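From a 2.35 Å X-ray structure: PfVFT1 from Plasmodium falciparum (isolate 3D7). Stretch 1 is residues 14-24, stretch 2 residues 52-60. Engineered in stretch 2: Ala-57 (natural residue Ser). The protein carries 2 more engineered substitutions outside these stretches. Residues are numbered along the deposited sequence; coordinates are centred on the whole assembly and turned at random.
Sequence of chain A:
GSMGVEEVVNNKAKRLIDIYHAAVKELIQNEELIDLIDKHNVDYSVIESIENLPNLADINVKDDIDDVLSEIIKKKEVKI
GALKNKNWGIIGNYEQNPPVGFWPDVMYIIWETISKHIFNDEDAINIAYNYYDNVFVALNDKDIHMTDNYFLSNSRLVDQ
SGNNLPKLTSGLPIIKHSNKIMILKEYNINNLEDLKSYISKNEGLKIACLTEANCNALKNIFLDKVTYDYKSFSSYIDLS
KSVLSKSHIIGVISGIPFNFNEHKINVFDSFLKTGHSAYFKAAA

Stretch 1, residues 14-24: KRLIDIYHAAV
Stretch 2 (52-60) NLPNLADIN

Residues 14-24 form a regular α-helix, and residues 52-60 lie along one side of it as an irregular segment, burying 539 Å² in total. The register is set at Ala-22 and Leu-56, whose CA atoms are 4.6 Å apart. Leu-53, Pro-54 and Asn-55 are extended (phi/psi -67/153, -68/149 and -85/125); residues 56-58 have helical angles (Leu-56, -54/-38) without regular helical bonding, while Asp-58 N bonds Asn-55 O (2.9 Å); Ile-59 and Asn-60 extend again (-63/133, -66/123).

Ala-22 occupies the center, its CB pointing toward stretch 2. A methyl group lets the backbones come close: Ala-22 CA makes a CA-H...O contact with Pro-54 O at 3.3 Å, and Ala-22 CB lies 3.5 Å from Leu-56 CA and 4.1 Å from Ile-59 CG1. Here one water bridges the backbones, donating to Ala-22 O (2.7 Å) and accepting from Leu-56 N (2.9 Å).

Leu-56 leaves its backbone sideways; chi1 t, chi2 p carries CD1 to 3.6 Å from CG1 of Ile-19 (t, t). Ile-59 points toward the helix; chi1 m places CG2 4.0 Å from Ile-19 CB, and chi2, also m, sets CD1, which lies 4.5 Å from Asp-18 CB. The Pro-54 ring, C-gamma exo, lies against the helix, CD 3.9 Å from His-21 CB and CG 3.8 Å from Asp-18 O. The imidazole of His-21 (chi1 m) leads away, whereas the backbone O of His-21 meets Leu-53 CD2 (chi1 -87°, chi2 p) at 3.8 Å.

At the other end, Arg-15 starts sideways, but t, t, p with chi4 119° brings NH1 to Asn-60 O: a 2.8 Å hydrogen bond, 151° at the hydrogen, with the acceptor near the guanidinium plane. Asp-18 (m) turns its carboxylate to its own helix, where OD2 forms a salt bridge with Lys-14 NZ at 2.6 Å. Engineered Ala-57 points away, exposed and without contact to the helix stretch.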

# COMPACT_ATOMS: atom_id res chain seq x y z
N LYS A 14 -5.88 12.64 14.42
CA LYS A 14 -7.23 12.21 14.05
C LYS A 14 -7.80 13.03 12.90
O LYS A 14 -8.26 12.48 11.90
CB LYS A 14 -8.17 12.28 15.25
CG LYS A 14 -9.46 11.49 15.05
CD LYS A 14 -10.67 12.27 15.54
CE LYS A 14 -11.96 11.50 15.36
NZ LYS A 14 -12.26 11.23 13.92
N ARG A 15 -7.77 14.35 13.05
CA ARG A 15 -8.31 15.24 12.03
C ARG A 15 -7.46 15.17 10.75
O ARG A 15 -7.99 15.31 9.65
CB ARG A 15 -8.38 16.67 12.55
CG ARG A 15 -9.17 17.62 11.66
CD ARG A 15 -9.58 18.86 12.43
NE ARG A 15 -8.42 19.60 12.94
CZ ARG A 15 -8.10 20.85 12.63
NH1 ARG A 15 -8.84 21.56 11.78
NH2 ARG A 15 -7.02 21.40 13.17
N LEU A 16 -6.16 14.96 10.91
CA LEU A 16 -5.27 14.79 9.77
C LEU A 16 -5.66 13.54 8.97
O LEU A 16 -5.67 13.57 7.74
CB LEU A 16 -3.81 14.69 10.24
CG LEU A 16 -2.77 14.20 9.23
CD1 LEU A 16 -2.69 15.12 8.03
CD2 LEU A 16 -1.41 14.06 9.91
N ILE A 17 -5.99 12.47 9.68
CA ILE A 17 -6.39 11.22 9.04
C ILE A 17 -7.74 11.38 8.34
O ILE A 17 -7.95 10.85 7.25
CB ILE A 17 -6.47 10.07 10.06
CG1 ILE A 17 -5.08 9.73 10.58
CG2 ILE A 17 -7.09 8.80 9.45
CD1 ILE A 17 -5.07 9.00 11.90
N ASP A 18 -8.65 12.12 8.97
CA ASP A 18 -10.00 12.28 8.43
C ASP A 18 -10.02 13.13 7.17
O ASP A 18 -10.65 12.76 6.18
CB ASP A 18 -10.92 12.90 9.49
CG ASP A 18 -11.11 12.00 10.69
OD1 ASP A 18 -10.99 10.76 10.54
OD2 ASP A 18 -11.39 12.52 11.79
N ILE A 19 -9.33 14.27 7.19
CA ILE A 19 -9.29 15.13 6.02
C ILE A 19 -8.52 14.43 4.91
O ILE A 19 -8.80 14.63 3.72
CB ILE A 19 -8.66 16.51 6.34
CG1 ILE A 19 -9.01 17.52 5.24
CG2 ILE A 19 -7.14 16.39 6.54
CD1 ILE A 19 -8.89 18.96 5.69
N TYR A 20 -7.56 13.60 5.30
CA TYR A 20 -6.82 12.76 4.36
C TYR A 20 -7.76 11.78 3.68
O TYR A 20 -7.76 11.65 2.45
CB TYR A 20 -5.69 12.04 5.10
CG TYR A 20 -5.14 10.81 4.42
CD1 TYR A 20 -4.13 10.90 3.47
CD2 TYR A 20 -5.62 9.55 4.75
CE1 TYR A 20 -3.62 9.77 2.87
CE2 TYR A 20 -5.12 8.41 4.15
CZ TYR A 20 -4.12 8.52 3.21
OH TYR A 20 -3.63 7.38 2.62
N HIS A 21 -8.59 11.09 4.47
CA HIS A 21 -9.56 10.15 3.92
C HIS A 21 -10.61 10.86 3.09
O HIS A 21 -11.10 10.33 2.09
CB HIS A 21 -10.24 9.37 5.05
CG HIS A 21 -9.37 8.32 5.67
ND1 HIS A 21 -9.62 7.80 6.92
CD2 HIS A 21 -8.27 7.68 5.20
CE1 HIS A 21 -8.70 6.90 7.20
NE2 HIS A 21 -7.87 6.81 6.18
N ALA A 22 -10.97 12.07 3.52
CA ALA A 22 -11.98 12.86 2.82
C ALA A 22 -11.47 13.29 1.45
O ALA A 22 -12.23 13.34 0.48
CB ALA A 22 -12.36 14.06 3.64
N ALA A 23 -10.18 13.59 1.37
CA ALA A 23 -9.58 14.00 0.11
C ALA A 23 -9.57 12.83 -0.87
O ALA A 23 -9.91 12.99 -2.04
CB ALA A 23 -8.18 14.52 0.33
N VAL A 24 -9.18 11.66 -0.38
CA VAL A 24 -9.18 10.44 -1.19
C VAL A 24 -10.58 10.18 -1.73
O VAL A 24 -10.75 9.83 -2.90
CB VAL A 24 -8.69 9.23 -0.38
CG1 VAL A 24 -8.87 7.93 -1.16
CG2 VAL A 24 -7.24 9.41 0.01
N ASN A 52 -18.86 5.49 3.65
CA ASN A 52 -18.69 5.82 5.07
C ASN A 52 -17.54 6.79 5.33
O ASN A 52 -17.40 7.29 6.45
CB ASN A 52 -18.48 4.54 5.88
CG ASN A 52 -19.60 3.55 5.69
OD1 ASN A 52 -19.37 2.37 5.40
ND2 ASN A 52 -20.84 4.01 5.85
N LEU A 53 -16.72 7.05 4.32
CA LEU A 53 -15.61 7.99 4.48
C LEU A 53 -16.14 9.40 4.69
O LEU A 53 -17.25 9.72 4.25
CB LEU A 53 -14.68 7.95 3.27
CG LEU A 53 -13.58 6.88 3.30
CD1 LEU A 53 -14.16 5.49 3.50
CD2 LEU A 53 -12.74 6.95 2.03
N PRO A 54 -15.36 10.26 5.38
CA PRO A 54 -15.83 11.62 5.64
C PRO A 54 -15.93 12.46 4.38
O PRO A 54 -15.16 12.25 3.44
CB PRO A 54 -14.75 12.19 6.58
CG PRO A 54 -13.93 11.03 7.02
CD PRO A 54 -14.02 10.03 5.93
N ASN A 55 -16.87 13.40 4.35
CA ASN A 55 -16.98 14.35 3.26
C ASN A 55 -16.06 15.54 3.50
O ASN A 55 -16.14 16.19 4.55
CB ASN A 55 -18.42 14.83 3.09
CG ASN A 55 -19.37 13.71 2.74
OD1 ASN A 55 -19.04 12.83 1.94
ND2 ASN A 55 -20.55 13.73 3.34
N LEU A 56 -15.19 15.83 2.54
CA LEU A 56 -14.21 16.89 2.68
C LEU A 56 -14.87 18.22 3.03
O LEU A 56 -14.33 18.99 3.83
CB LEU A 56 -13.40 17.04 1.38
CG LEU A 56 -12.27 18.07 1.39
CD1 LEU A 56 -11.22 17.71 2.44
CD2 LEU A 56 -11.64 18.19 0.01
N ALA A 57 -16.03 18.47 2.45
CA ALA A 57 -16.75 19.72 2.68
C ALA A 57 -17.10 19.94 4.15
O ALA A 57 -17.12 21.08 4.62
CB ALA A 57 -18.02 19.75 1.84
N ASP A 58 -17.35 18.86 4.87
CA ASP A 58 -17.77 18.94 6.27
C ASP A 58 -16.61 19.18 7.24
O ASP A 58 -16.80 19.78 8.29
CB ASP A 58 -18.51 17.67 6.68
CG ASP A 58 -19.75 17.42 5.86
OD1 ASP A 58 -20.28 18.38 5.27
OD2 ASP A 58 -20.21 16.26 5.82
N ILE A 59 -15.42 18.71 6.88
CA ILE A 59 -14.30 18.69 7.81
C ILE A 59 -13.89 20.09 8.25
O ILE A 59 -13.75 21.00 7.44
CB ILE A 59 -13.07 17.97 7.19
CG1 ILE A 59 -13.43 16.57 6.72
CG2 ILE A 59 -11.92 17.89 8.20
CD1 ILE A 59 -14.00 15.66 7.79
N ASN A 60 -13.70 20.23 9.56
CA ASN A 60 -13.23 21.47 10.16
C ASN A 60 -11.80 21.78 9.72
O ASN A 60 -10.90 20.96 9.91
CB ASN A 60 -13.31 21.37 11.68
CG ASN A 60 -12.76 22.59 12.39
OD1 ASN A 60 -12.78 23.70 11.85
ND2 ASN A 60 -12.28 22.40 13.61
O HOH W 1 -14.81 14.07 0.21